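Diacylglycerol kinase (Bacillus anthracis, PDB 3S40) probably transfers the gamma-phosphate of ATP to diacylglycerol or a related lipid, as the diacylglycerol kinase family to which it belongs does. Local coordinates at residues A[6-11]-A[38-42]; A[65-71]-A[90-96]; A[117-121]-A[295-299]; A[128-134]-A[284-290]; A[138-144]-A[198-204]. All blocks are in the same frame, centred on the assembly; numbering follows the deposited sequence.

Contact 1 of 5, residues A[6-11]-A[38-42]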
# COMPACT_ATOMS: atom_id res chain seq x y z
N THR A 6 -1.42 -27.31 6.69
CA THR A 6 -1.22 -25.92 6.33
C THR A 6 -0.08 -25.27 7.11
O THR A 6 0.30 -25.74 8.18
CB THR A 6 -2.53 -25.11 6.50
OG1 THR A 6 -2.24 -23.75 6.79
CG2 THR A 6 -3.39 -25.69 7.65
N LYS A 7 0.48 -24.18 6.58
CA LYS A 7 1.50 -23.44 7.30
C LYS A 7 0.89 -22.38 8.24
O LYS A 7 1.62 -21.58 8.82
CB LYS A 7 2.48 -22.79 6.32
CG LYS A 7 1.96 -21.53 5.66
CD LYS A 7 2.98 -20.97 4.66
CE LYS A 7 3.16 -21.90 3.47
NZ LYS A 7 3.83 -21.24 2.30
N PHE A 8 -0.43 -22.37 8.36
CA PHE A 8 -1.11 -21.41 9.23
C PHE A 8 -2.04 -22.12 10.20
O PHE A 8 -3.16 -22.46 9.84
CB PHE A 8 -1.92 -20.41 8.40
CG PHE A 8 -1.11 -19.67 7.39
CD1 PHE A 8 -0.06 -18.85 7.78
CD2 PHE A 8 -1.41 -19.79 6.04
CE1 PHE A 8 0.69 -18.16 6.83
CE2 PHE A 8 -0.65 -19.10 5.07
CZ PHE A 8 0.39 -18.28 5.48
N GLU A 9 -1.57 -22.33 11.42
CA GLU A 9 -2.31 -23.13 12.39
C GLU A 9 -3.55 -22.37 12.86
O GLU A 9 -4.63 -22.93 12.95
CB GLU A 9 -1.41 -23.45 13.57
CG GLU A 9 -1.78 -24.72 14.30
CD GLU A 9 -0.83 -25.00 15.45
OE1 GLU A 9 -1.11 -24.54 16.58
OE2 GLU A 9 0.20 -25.67 15.21
N LYS A 10 -3.38 -21.07 13.13
CA LYS A 10 -4.50 -20.23 13.53
C LYS A 10 -4.62 -19.02 12.62
O LYS A 10 -3.62 -18.34 12.29
CB LYS A 10 -4.37 -19.81 14.99
CG LYS A 10 -4.40 -21.00 15.94
CD LYS A 10 -3.70 -20.69 17.23
CE LYS A 10 -4.65 -20.13 18.25
NZ LYS A 10 -4.40 -20.77 19.58
N VAL A 11 -5.85 -18.76 12.23
CA VAL A 11 -6.18 -17.69 11.29
C VAL A 11 -7.23 -16.76 11.91
O VAL A 11 -8.20 -17.22 12.54
CB VAL A 11 -6.72 -18.27 9.95
CG1 VAL A 11 -7.08 -17.15 8.97
CG2 VAL A 11 -5.71 -19.26 9.33
N ALA A 38 -10.41 -24.65 4.53
CA ALA A 38 -8.96 -24.77 4.43
C ALA A 38 -8.28 -24.68 5.78
O ALA A 38 -7.32 -25.39 6.04
CB ALA A 38 -8.39 -23.71 3.48
N PHE A 39 -8.80 -23.83 6.66
CA PHE A 39 -8.15 -23.56 7.95
C PHE A 39 -8.94 -24.06 9.16
O PHE A 39 -9.93 -23.46 9.56
CB PHE A 39 -7.88 -22.06 8.08
CG PHE A 39 -7.17 -21.46 6.88
CD1 PHE A 39 -5.91 -21.93 6.49
CD2 PHE A 39 -7.74 -20.42 6.16
CE1 PHE A 39 -5.25 -21.37 5.40
CE2 PHE A 39 -7.09 -19.86 5.07
CZ PHE A 39 -5.83 -20.34 4.69
N PRO A 40 -8.49 -25.15 9.79
CA PRO A 40 -9.27 -25.80 10.85
C PRO A 40 -9.45 -24.97 12.14
O PRO A 40 -10.19 -25.40 13.02
CB PRO A 40 -8.47 -27.07 11.14
CG PRO A 40 -7.07 -26.69 10.82
CD PRO A 40 -7.17 -25.78 9.62
N ASP A 41 -8.78 -23.83 12.25
CA ASP A 41 -8.99 -22.92 13.39
C ASP A 41 -9.05 -21.49 12.87
O ASP A 41 -8.02 -20.86 12.62
CB ASP A 41 -7.86 -23.05 14.42
CG ASP A 41 -8.06 -22.17 15.65
OD1 ASP A 41 -8.75 -21.12 15.58
OD2 ASP A 41 -7.50 -22.50 16.71
N LEU A 42 -10.26 -20.99 12.75
CA LEU A 42 -10.51 -19.74 12.07
C LEU A 42 -11.38 -18.84 12.93
O LEU A 42 -12.45 -19.22 13.37
CB LEU A 42 -11.19 -20.02 10.74
CG LEU A 42 -11.72 -18.82 9.94
CD1 LEU A 42 -10.56 -17.90 9.58
CD2 LEU A 42 -12.47 -19.28 8.67
O HOH W 1 -6.43 -22.74 10.78
O HOH W 2 -7.84 -18.47 15.05

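Contact 2 of 5, residues A[65-71]-A[90-96]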
# COMPACT_ATOMS: atom_id res chain seq x y z
N ASP A 65 -1.33 -16.97 13.09
CA ASP A 65 -0.27 -17.09 12.09
C ASP A 65 -0.61 -16.31 10.83
O ASP A 65 0.28 -15.96 10.08
CB ASP A 65 -0.05 -18.57 11.73
CG ASP A 65 0.18 -19.42 12.98
OD1 ASP A 65 1.25 -19.26 13.61
OD2 ASP A 65 -0.71 -20.21 13.34
N LEU A 66 -1.89 -16.04 10.63
CA LEU A 66 -2.36 -15.36 9.44
C LEU A 66 -3.48 -14.43 9.83
O LEU A 66 -4.42 -14.84 10.54
CB LEU A 66 -2.87 -16.39 8.42
CG LEU A 66 -3.48 -15.85 7.13
CD1 LEU A 66 -2.46 -14.97 6.34
CD2 LEU A 66 -4.02 -16.98 6.25
N ILE A 67 -3.38 -13.18 9.41
CA ILE A 67 -4.48 -12.22 9.54
C ILE A 67 -5.02 -11.86 8.16
O ILE A 67 -4.27 -11.41 7.29
CB ILE A 67 -4.06 -10.93 10.29
CG1 ILE A 67 -3.71 -11.26 11.76
CG2 ILE A 67 -5.18 -9.89 10.24
CD1 ILE A 67 -3.52 -10.05 12.65
N ILE A 68 -6.31 -12.10 7.94
CA ILE A 68 -6.94 -11.78 6.67
C ILE A 68 -7.81 -10.56 6.88
O ILE A 68 -8.54 -10.48 7.86
CB ILE A 68 -7.83 -12.93 6.18
CG1 ILE A 68 -7.02 -14.23 6.17
CG2 ILE A 68 -8.45 -12.60 4.81
CD1 ILE A 68 -7.84 -15.45 5.82
N VAL A 69 -7.71 -9.58 5.98
CA VAL A 69 -8.60 -8.41 6.10
C VAL A 69 -9.54 -8.31 4.90
O VAL A 69 -9.10 -8.27 3.76
CB VAL A 69 -7.78 -7.12 6.29
CG1 VAL A 69 -6.71 -7.00 5.22
CG2 VAL A 69 -8.70 -5.90 6.31
N PHE A 70 -10.85 -8.34 5.16
CA PHE A 70 -11.84 -8.06 4.13
C PHE A 70 -12.26 -6.61 4.23
O PHE A 70 -12.96 -6.23 5.16
CB PHE A 70 -13.07 -8.95 4.26
CG PHE A 70 -14.17 -8.60 3.28
CD1 PHE A 70 -13.89 -8.38 1.94
CD2 PHE A 70 -15.50 -8.54 3.69
CE1 PHE A 70 -14.90 -8.07 1.02
CE2 PHE A 70 -16.52 -8.23 2.77
CZ PHE A 70 -16.22 -7.99 1.45
N GLY A 71 -11.84 -5.79 3.27
CA GLY A 71 -12.21 -4.38 3.30
C GLY A 71 -11.43 -3.52 2.32
O GLY A 71 -10.54 -4.00 1.62
N PRO A 90 2.25 -11.53 12.17
CA PRO A 90 1.82 -12.64 11.31
C PRO A 90 1.77 -12.24 9.83
O PRO A 90 1.72 -11.06 9.48
CB PRO A 90 0.40 -12.95 11.80
CG PRO A 90 -0.08 -11.68 12.43
CD PRO A 90 1.16 -11.00 13.01
N THR A 91 1.76 -13.25 8.98
CA THR A 91 1.40 -13.09 7.58
C THR A 91 0.06 -12.39 7.43
O THR A 91 -0.91 -12.64 8.18
CB THR A 91 1.36 -14.44 6.89
OG1 THR A 91 2.65 -15.05 7.01
CG2 THR A 91 0.99 -14.31 5.38
N LEU A 92 0.01 -11.49 6.45
CA LEU A 92 -1.20 -10.71 6.18
C LEU A 92 -1.76 -11.06 4.79
O LEU A 92 -1.00 -11.36 3.86
CB LEU A 92 -0.89 -9.21 6.31
CG LEU A 92 -2.00 -8.16 6.23
CD1 LEU A 92 -2.99 -8.32 7.38
CD2 LEU A 92 -1.39 -6.76 6.24
N ALA A 93 -3.08 -11.02 4.65
CA ALA A 93 -3.75 -11.25 3.38
C ALA A 93 -4.90 -10.27 3.24
O ALA A 93 -5.44 -9.79 4.24
CB ALA A 93 -4.25 -12.68 3.27
N ILE A 94 -5.25 -9.94 2.00
CA ILE A 94 -6.29 -8.94 1.73
C ILE A 94 -7.35 -9.54 0.85
O ILE A 94 -7.03 -10.17 -0.15
CB ILE A 94 -5.70 -7.71 0.97
CG1 ILE A 94 -4.59 -7.05 1.79
CG2 ILE A 94 -6.80 -6.71 0.62
CD1 ILE A 94 -3.84 -5.98 1.01
N ILE A 95 -8.61 -9.37 1.22
CA ILE A 95 -9.69 -9.62 0.30
C ILE A 95 -10.24 -8.25 0.02
O ILE A 95 -10.68 -7.56 0.92
CB ILE A 95 -10.77 -10.51 0.87
CG1 ILE A 95 -10.17 -11.86 1.28
CG2 ILE A 95 -11.87 -10.72 -0.17
CD1 ILE A 95 -11.10 -12.70 2.13
N PRO A 96 -10.19 -7.85 -1.25
CA PRO A 96 -10.49 -6.47 -1.67
C PRO A 96 -11.97 -6.14 -1.46
O PRO A 96 -12.81 -6.79 -2.04
CB PRO A 96 -10.13 -6.47 -3.16
CG PRO A 96 -10.29 -7.90 -3.59
CD PRO A 96 -9.92 -8.74 -2.38
O HOH W 3 2.85 -16.55 10.07

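Contact 3 of 5, residues A[117-121]-A[295-299]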
# COMPACT_ATOMS: atom_id res chain seq x y z
N ALA A 117 -10.53 -15.13 -1.91
CA ALA A 117 -10.55 -15.99 -0.73
C ALA A 117 -9.89 -17.33 -1.05
O ALA A 117 -9.14 -17.85 -0.25
CB ALA A 117 -12.02 -16.21 -0.21
N LYS A 118 -10.18 -17.87 -2.23
CA LYS A 118 -9.57 -19.13 -2.66
C LYS A 118 -8.05 -19.03 -2.84
O LYS A 118 -7.33 -19.95 -2.46
CB LYS A 118 -10.23 -19.61 -3.96
CG LYS A 118 -11.72 -19.86 -3.75
CD LYS A 118 -12.42 -20.22 -5.04
CE LYS A 118 -13.92 -20.27 -4.83
NZ LYS A 118 -14.62 -20.56 -6.11
N LEU A 119 -7.59 -17.92 -3.41
CA LEU A 119 -6.17 -17.60 -3.46
C LEU A 119 -5.48 -17.75 -2.09
O LEU A 119 -4.42 -18.36 -1.97
CB LEU A 119 -5.95 -16.18 -4.01
CG LEU A 119 -4.47 -15.76 -4.05
CD1 LEU A 119 -3.72 -16.52 -5.13
CD2 LEU A 119 -4.34 -14.27 -4.24
N ILE A 120 -6.09 -17.20 -1.04
CA ILE A 120 -5.47 -17.27 0.29
C ILE A 120 -5.25 -18.72 0.66
O ILE A 120 -4.28 -19.09 1.31
CB ILE A 120 -6.37 -16.60 1.34
CG1 ILE A 120 -6.46 -15.10 1.04
CG2 ILE A 120 -5.86 -16.90 2.75
CD1 ILE A 120 -7.45 -14.35 1.90
N THR A 121 -6.18 -19.54 0.20
CA THR A 121 -6.20 -20.97 0.43
C THR A 121 -4.98 -21.67 -0.18
O THR A 121 -4.61 -22.76 0.22
CB THR A 121 -7.51 -21.52 -0.21
OG1 THR A 121 -8.48 -21.76 0.81
CG2 THR A 121 -7.28 -22.73 -1.06
N MSE A 295 3.21 -11.46 3.02
CA MSE A 295 1.85 -11.34 2.54
C MSE A 295 1.49 -12.44 1.56
O MSE A 295 2.32 -12.94 0.80
CB MSE A 295 1.66 -9.96 1.90
CG MSE A 295 2.09 -8.84 2.81
SE MSE A 295 1.30 -7.09 2.46
CE MSE A 295 -0.60 -7.52 2.68
N ILE A 296 0.22 -12.84 1.60
CA ILE A 296 -0.33 -13.74 0.61
C ILE A 296 -0.37 -13.01 -0.72
O ILE A 296 -0.75 -11.85 -0.78
CB ILE A 296 -1.77 -14.15 0.98
CG1 ILE A 296 -1.76 -15.06 2.21
CG2 ILE A 296 -2.44 -14.86 -0.21
CD1 ILE A 296 -1.17 -16.45 1.98
N TYR A 297 -0.01 -13.69 -1.80
CA TYR A 297 -0.08 -13.05 -3.10
C TYR A 297 -0.40 -14.06 -4.19
O TYR A 297 -0.57 -15.26 -3.91
CB TYR A 297 1.24 -12.32 -3.40
CG TYR A 297 2.36 -13.26 -3.81
CD1 TYR A 297 2.84 -13.25 -5.11
CD2 TYR A 297 2.91 -14.17 -2.90
CE1 TYR A 297 3.86 -14.11 -5.50
CE2 TYR A 297 3.93 -15.03 -3.27
CZ TYR A 297 4.40 -14.99 -4.59
OH TYR A 297 5.39 -15.83 -5.01
N ASN A 298 -0.45 -13.58 -5.44
CA ASN A 298 -0.84 -14.40 -6.58
C ASN A 298 0.33 -14.59 -7.53
O ASN A 298 0.63 -13.69 -8.31
CB ASN A 298 -1.98 -13.74 -7.34
CG ASN A 298 -2.58 -14.65 -8.39
OD1 ASN A 298 -2.10 -15.78 -8.59
ND2 ASN A 298 -3.63 -14.18 -9.07
N PRO A 299 1.00 -15.75 -7.48
CA PRO A 299 2.17 -15.94 -8.35
C PRO A 299 1.77 -16.10 -9.82
O PRO A 299 2.59 -15.91 -10.71
CB PRO A 299 2.81 -17.23 -7.81
CG PRO A 299 2.01 -17.63 -6.59
CD PRO A 299 0.68 -16.97 -6.72
O HOH W 4 -1.58 -17.60 -2.26

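Contact 4 of 5, residues A[128-134]-A[284-290]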
# COMPACT_ATOMS: atom_id res chain seq x y z
N VAL A 128 7.40 -8.40 1.76
CA VAL A 128 7.01 -7.13 1.19
C VAL A 128 7.65 -6.05 2.04
O VAL A 128 7.74 -6.19 3.26
CB VAL A 128 5.47 -6.99 1.21
CG1 VAL A 128 5.03 -5.58 0.86
CG2 VAL A 128 4.84 -8.02 0.26
N ASP A 129 8.16 -5.01 1.39
CA ASP A 129 8.83 -3.92 2.11
C ASP A 129 7.80 -2.93 2.67
O ASP A 129 6.73 -2.74 2.08
CB ASP A 129 9.82 -3.17 1.20
CG ASP A 129 10.80 -4.10 0.45
OD1 ASP A 129 11.06 -5.24 0.94
OD2 ASP A 129 11.30 -3.69 -0.62
N VAL A 130 8.13 -2.31 3.79
CA VAL A 130 7.26 -1.32 4.41
C VAL A 130 8.04 -0.04 4.63
O VAL A 130 9.13 -0.07 5.22
CB VAL A 130 6.73 -1.82 5.76
CG1 VAL A 130 6.00 -0.70 6.51
CG2 VAL A 130 5.85 -3.07 5.58
N ALA A 131 7.48 1.08 4.20
CA ALA A 131 8.18 2.36 4.30
C ALA A 131 7.95 3.02 5.67
O ALA A 131 6.95 2.75 6.34
CB ALA A 131 7.75 3.29 3.16
N LYS A 132 8.89 3.88 6.06
CA LYS A 132 8.76 4.71 7.25
C LYS A 132 9.09 6.17 6.96
O LYS A 132 10.22 6.50 6.59
CB LYS A 132 9.69 4.23 8.36
CG LYS A 132 8.98 3.77 9.61
CD LYS A 132 9.82 4.03 10.85
CE LYS A 132 9.73 2.88 11.83
NZ LYS A 132 10.30 3.23 13.17
N ALA A 133 8.11 7.05 7.16
CA ALA A 133 8.33 8.49 6.99
C ALA A 133 8.17 9.21 8.34
O ALA A 133 7.09 9.17 8.92
CB ALA A 133 7.38 9.05 5.95
N ASN A 134 9.23 9.84 8.82
CA ASN A 134 9.20 10.47 10.14
C ASN A 134 8.53 9.55 11.15
O ASN A 134 7.58 9.95 11.83
CB ASN A 134 8.46 11.82 10.12
CG ASN A 134 9.24 12.92 9.41
OD1 ASN A 134 10.43 12.76 9.10
ND2 ASN A 134 8.59 14.06 9.16
N CYS A 284 11.16 15.93 6.09
CA CYS A 284 10.81 14.53 6.28
C CYS A 284 11.94 13.58 5.89
O CYS A 284 12.56 13.72 4.83
CB CYS A 284 9.53 14.22 5.49
SG CYS A 284 8.71 12.72 5.99
N GLN A 285 12.20 12.61 6.77
CA GLN A 285 13.17 11.55 6.53
C GLN A 285 12.43 10.25 6.22
O GLN A 285 11.46 9.89 6.91
CB GLN A 285 14.08 11.34 7.75
CG GLN A 285 15.16 10.26 7.57
CD GLN A 285 16.21 10.60 6.50
OE1 GLN A 285 16.46 11.77 6.21
NE2 GLN A 285 16.84 9.57 5.93
N ILE A 286 12.87 9.56 5.18
CA ILE A 286 12.22 8.31 4.79
C ILE A 286 13.20 7.15 4.73
O ILE A 286 14.29 7.27 4.14
CB ILE A 286 11.47 8.41 3.45
CG1 ILE A 286 10.71 9.73 3.34
CG2 ILE A 286 10.54 7.22 3.29
CD1 ILE A 286 9.80 9.81 2.15
N GLU A 287 12.78 6.04 5.33
CA GLU A 287 13.56 4.80 5.41
C GLU A 287 12.69 3.66 4.88
O GLU A 287 11.46 3.72 4.95
CB GLU A 287 13.92 4.48 6.86
CG GLU A 287 14.53 5.63 7.65
CD GLU A 287 15.94 5.98 7.18
OE1 GLU A 287 16.38 7.12 7.45
OE2 GLU A 287 16.59 5.13 6.55
N LEU A 288 13.32 2.60 4.40
CA LEU A 288 12.58 1.43 3.97
C LEU A 288 12.90 0.23 4.86
O LEU A 288 14.06 -0.06 5.11
CB LEU A 288 12.93 1.09 2.53
CG LEU A 288 12.09 -0.08 2.03
CD1 LEU A 288 10.73 0.42 1.56
CD2 LEU A 288 12.81 -0.83 0.95
N LEU A 289 11.87 -0.47 5.32
CA LEU A 289 12.08 -1.72 6.06
C LEU A 289 11.91 -2.93 5.13
O LEU A 289 10.81 -3.33 4.77
CB LEU A 289 11.11 -1.81 7.24
CG LEU A 289 11.12 -0.58 8.14
CD1 LEU A 289 9.96 -0.67 9.14
CD2 LEU A 289 12.47 -0.44 8.85
N GLN A 290 13.03 -3.52 4.76
CA GLN A 290 13.01 -4.56 3.76
C GLN A 290 12.35 -5.83 4.29
O GLN A 290 12.66 -6.30 5.37
CB GLN A 290 14.44 -4.81 3.26
CG GLN A 290 14.52 -5.45 1.90
CD GLN A 290 15.92 -5.38 1.28
OE1 GLN A 290 16.72 -4.49 1.59
NE2 GLN A 290 16.22 -6.34 0.41

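Contact 5 of 5, residues A[138-144]-A[198-204]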
# COMPACT_ATOMS: atom_id res chain seq x y z
N PHE A 138 4.08 3.51 5.92
CA PHE A 138 3.16 3.40 4.78
C PHE A 138 3.52 2.28 3.81
O PHE A 138 4.68 1.90 3.66
CB PHE A 138 3.01 4.73 4.01
CG PHE A 138 4.25 5.19 3.30
CD1 PHE A 138 4.45 4.89 1.96
CD2 PHE A 138 5.20 5.94 3.97
CE1 PHE A 138 5.60 5.33 1.30
CE2 PHE A 138 6.34 6.39 3.33
CZ PHE A 138 6.55 6.08 1.98
N LEU A 139 2.49 1.76 3.15
CA LEU A 139 2.62 0.62 2.26
C LEU A 139 2.61 1.06 0.80
O LEU A 139 3.22 0.42 -0.06
CB LEU A 139 1.46 -0.33 2.52
CG LEU A 139 1.74 -1.82 2.50
CD1 LEU A 139 3.05 -2.11 3.20
CD2 LEU A 139 0.58 -2.57 3.15
N ASN A 140 1.91 2.15 0.53
CA ASN A 140 1.66 2.55 -0.84
C ASN A 140 2.44 3.76 -1.32
O ASN A 140 3.23 3.67 -2.26
CB ASN A 140 0.17 2.78 -1.07
CG ASN A 140 -0.39 1.87 -2.11
OD1 ASN A 140 -1.18 0.98 -1.82
ND2 ASN A 140 0.05 2.07 -3.35
N PHE A 141 2.23 4.90 -0.67
CA PHE A 141 2.84 6.10 -1.19
C PHE A 141 2.91 7.21 -0.17
O PHE A 141 2.17 7.24 0.80
CB PHE A 141 2.08 6.58 -2.44
CG PHE A 141 0.84 7.37 -2.13
CD1 PHE A 141 0.88 8.75 -2.05
CD2 PHE A 141 -0.36 6.73 -1.88
CE1 PHE A 141 -0.25 9.48 -1.75
CE2 PHE A 141 -1.51 7.45 -1.56
CZ PHE A 141 -1.45 8.83 -1.50
N TRP A 142 3.83 8.13 -0.42
CA TRP A 142 3.99 9.37 0.33
C TRP A 142 3.98 10.46 -0.75
O TRP A 142 4.69 10.35 -1.75
CB TRP A 142 5.33 9.31 1.05
CG TRP A 142 5.80 10.55 1.79
CD1 TRP A 142 5.89 10.71 3.14
CD2 TRP A 142 6.33 11.76 1.21
NE1 TRP A 142 6.41 11.95 3.44
CE2 TRP A 142 6.69 12.61 2.28
CE3 TRP A 142 6.52 12.20 -0.10
CZ2 TRP A 142 7.21 13.89 2.07
CZ3 TRP A 142 7.05 13.47 -0.31
CH2 TRP A 142 7.39 14.30 0.78
N GLY A 143 3.17 11.50 -0.56
CA GLY A 143 3.07 12.58 -1.53
C GLY A 143 2.81 13.97 -0.96
O GLY A 143 2.05 14.13 -0.01
N ILE A 144 3.49 14.97 -1.53
CA ILE A 144 3.20 16.38 -1.26
C ILE A 144 2.86 17.07 -2.59
O ILE A 144 3.51 16.80 -3.61
CB ILE A 144 4.42 17.11 -0.65
CG1 ILE A 144 5.63 17.03 -1.59
CG2 ILE A 144 4.78 16.55 0.72
CD1 ILE A 144 6.86 17.75 -1.08
N LEU A 198 4.74 18.50 -7.97
CA LEU A 198 4.37 17.28 -7.25
C LEU A 198 5.60 16.46 -6.85
O LEU A 198 6.52 16.27 -7.64
CB LEU A 198 3.43 16.43 -8.11
CG LEU A 198 3.11 15.02 -7.60
CD1 LEU A 198 2.04 15.07 -6.52
CD2 LEU A 198 2.67 14.14 -8.74
N VAL A 199 5.62 15.98 -5.61
CA VAL A 199 6.70 15.10 -5.17
C VAL A 199 6.12 13.83 -4.58
O VAL A 199 5.26 13.87 -3.71
CB VAL A 199 7.59 15.76 -4.13
CG1 VAL A 199 8.70 14.80 -3.71
CG2 VAL A 199 8.17 17.07 -4.68
N MSE A 200 6.61 12.69 -5.05
CA MSE A 200 6.15 11.44 -4.50
C MSE A 200 7.19 10.37 -4.30
O MSE A 200 8.17 10.27 -5.03
CB MSE A 200 4.99 10.91 -5.30
CG MSE A 200 3.73 11.51 -4.79
SE MSE A 200 2.32 10.83 -5.79
CE MSE A 200 2.74 8.90 -5.62
N VAL A 201 6.92 9.56 -3.27
CA VAL A 201 7.75 8.45 -2.88
C VAL A 201 6.87 7.22 -2.90
O VAL A 201 5.94 7.11 -2.11
CB VAL A 201 8.32 8.67 -1.48
CG1 VAL A 201 9.35 7.60 -1.15
CG2 VAL A 201 8.95 10.04 -1.40
N GLY A 202 7.16 6.30 -3.81
CA GLY A 202 6.29 5.16 -4.04
C GLY A 202 6.85 3.83 -3.61
O GLY A 202 8.05 3.58 -3.69
N ASN A 203 5.96 2.96 -3.15
CA ASN A 203 6.32 1.61 -2.75
C ASN A 203 5.39 0.61 -3.41
O ASN A 203 5.82 -0.44 -3.85
CB ASN A 203 6.23 1.44 -1.24
CG ASN A 203 6.78 0.10 -0.78
OD1 ASN A 203 7.89 -0.29 -1.14
ND2 ASN A 203 6.00 -0.63 0.00
N GLY A 204 4.11 0.95 -3.46
CA GLY A 204 3.11 0.11 -4.08
C GLY A 204 3.05 0.29 -5.59
O GLY A 204 3.45 1.32 -6.13

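Contact 1 of 5, residues A[6-11]-A[38-42]
V11 packs against F39 and L42, and this apolar corner is the tight part. Its CG2 lies over one face of the F39 ring, 4.0 Å from the centroid and 26° off the normal, a CH-pi contact, while A38 CB covers the opposite face. Chi1 of 180° turns the other methyl, CG1, to L42 CD1 at 3.6 Å; a branched valine can thus serve two neighbours. Beside them V11 N donates to D41 O (3.0 Å), the first bond of a parallel strand pair.

The outer side is looser and wetter. One water bridges E9 O and D41 N; another lies near V11 O and D41 OD1. K10 runs alongside D41, but NZ stays 4.6 Å from OD2, beyond a salt bridge. T6 OG1 accepts from F8 N in an ST turn and bonds E123. The contact lies where helix 24-38 gives way to strand 42-46, next to strand 11-15, and F8, V11 and F39 all touch L66 of strand 66-71.

Contact 2 of 5, residues A[65-71]-A[90-96]
D65 and P90 lead into two adjacent parallel strands, 66-71 and 91-96, which helix 73-83 joins in a beta-alpha-beta unit of the four-stranded sheet of the catalytic domain. D65 O makes a weak bond to T91 N and takes a stronger one from a water, while its carboxylate accepts, through OD2, from the backbone N of K10, just before strand 11-15. At L66 the side chain reaches across the pair: CD1 touches T91 CG2 at 3.6 Å and also approaches A93, whose small methyl leaves room for it. I67 uses both its N and its O: N donates to T91 O (2.8 Å, 170° at the hydrogen) and O accepts from A93 N. Its CG1 branch meets P90 CG at 3.7 Å, and CG2 meets L92 CD1, on the face covered by helix 73-83. I68 points to the other face, where CG2 touches I95 CD1 at 3.8 Å and I120 of helix 113-120 closes over both. V69 repeats the pattern of I67, with N to A93 O and O to I95 N, and puts CG1 4.0 Å from I94 CG1. Beta-branched residues suit these extended, buried positions. F70 lays CD1 against I95 CG2. At G71, N donates to I95 O at 3.2 Å, and that same oxygen lies at the edge of the F70 ring, 3.5 Å from CD1.

Contact 3 of 5, residues A[117-121]-A[295-299]
Segment 117-121, on helix 113-120, passes beside segment 295-299, which continues strand 284-296, without any direct hydrogen bond, the nearest CA atoms being those of I120 and I296 at 6.2 Å. L119 reaches furthest across. With CG trans to its backbone N (chi1 178°), the side chain extends from the helix and its forked end spreads over the peptide between Y297 and N298: CD1 is 3.6 Å from Y297 O, and CD2 is 3.9 Å from N298 CB. The leucine crosses the N298 side chain at about a right angle, touching its aliphatic root and the flank of its amide. That amide is held elsewhere, ND2 by G108 O and OD1 by A300 N, so it presents a fixed surface. I296 fills the adjoining place, its CG2 3.9 Å from I120 CA and 4.2 Å from I120 CG1; I120 and I296 both pack on A93 of strand 91-96.

Two carbonyls cannot bond each other, but one water lies 3.0 Å from both L119 O and Y297 O and can bridge them. Branched aliphatic groups thus supply most of the direct touching between the catalytic-domain helix and the returning C-terminal chain.

Contact 4 of 5, residues A[128-134]-A[284-290]
N134 swings its amide back over the neighbouring strand with CG opposite its own carbonyl carbon (chi1 -72°), and C284 turns SG away from its backbone N (chi1 -163°), so that N134 ND2 lies 3.4 Å from C284 SG. N134 OD1 accepts from Q285 N at 2.9 Å, the donor tilted 34° from the amide carbonyl plane, while N134 N donates to Q285 O. The side chain therefore continues the strand pairing where the backbone turns off, a place that suits asparagine.

Strands 125-133 and 284-296 are neighbours in an antiparallel sheet, V130 with L289 and K132 with E287 forming hydrogen-bonded pairs. V130 N reaches L289 O at 3.0 Å, and L289 N donates back to V130 O. The small methyls of A131 and A133 suit close packing on F138, and A133 also meets W142. At the other end L288 lays CD2 3.6 Å from D129 OD2, bonded to G222 N, while D129 OD1 receives G291 N.

Contact 5 of 5, residues A[138-144]-A[198-204]
W142 and V201 face each other in a hydrogen-bonded pair of two antiparallel strands, 141-144 and 198-202, in the sheet of the C-terminal beta-sandwich-like domain. V201 CG2 approaches W142 CE3 obliquely at 3.5 Å, and CZ3 of the indole reaches V199 CG1. I144 lies side by side with V199; its chi1 of 59° wedges CG1 between backbone N and carbonyl carbon, 3.5 Å from V199 CB, tighter than usual for two carbons. On the other face CE of M200, a selenomethionine, touches F141 CB at 4.0 Å, and SE lies obliquely to the F141 ring, 5.5 Å from its centroid, a Met-aromatic contact. G143 stands across from M200, its bare CA 3.5 Å from M200 CG, so glycine suits this close approach.

Outside this shell, A133, C284 and I286 of the other sheet pack on W142. Where the strands part, polar groups fix the loop: D275 accepts from the backbone N atoms of L139, N140 and F141, and N140 ND2 bonds Y206 O. N203 ND2 donates to L139 O and to D129 O. N140 O accepts two bonds, from N203 N at 3.0 Å and from G204 N at 3.1 Å, the latter nearly straight at 178°.

How the contacts relate
From the N terminus, contact 1 closes the first loop, around helix 24-38, and contact 2 closes the next, around helix 73-83; the two follow in series and build adjacent parts of the parallel sheet, meeting where K10 pairs with D65. Contact 3 then spans most of the remaining chain, bringing the C-terminal end back to helix 113-120 and, through L92 and I296, to the edge of that sheet. Within its span lies contact 4, and within contact 4 lies contact 5. Contacts 3 and 4 share strand 284-296, which runs from the beta sandwich to the catalytic domain. Contacts 4 and 5 belong to the two facing sheets, joined where A131 meets F138 and D129 meets N203.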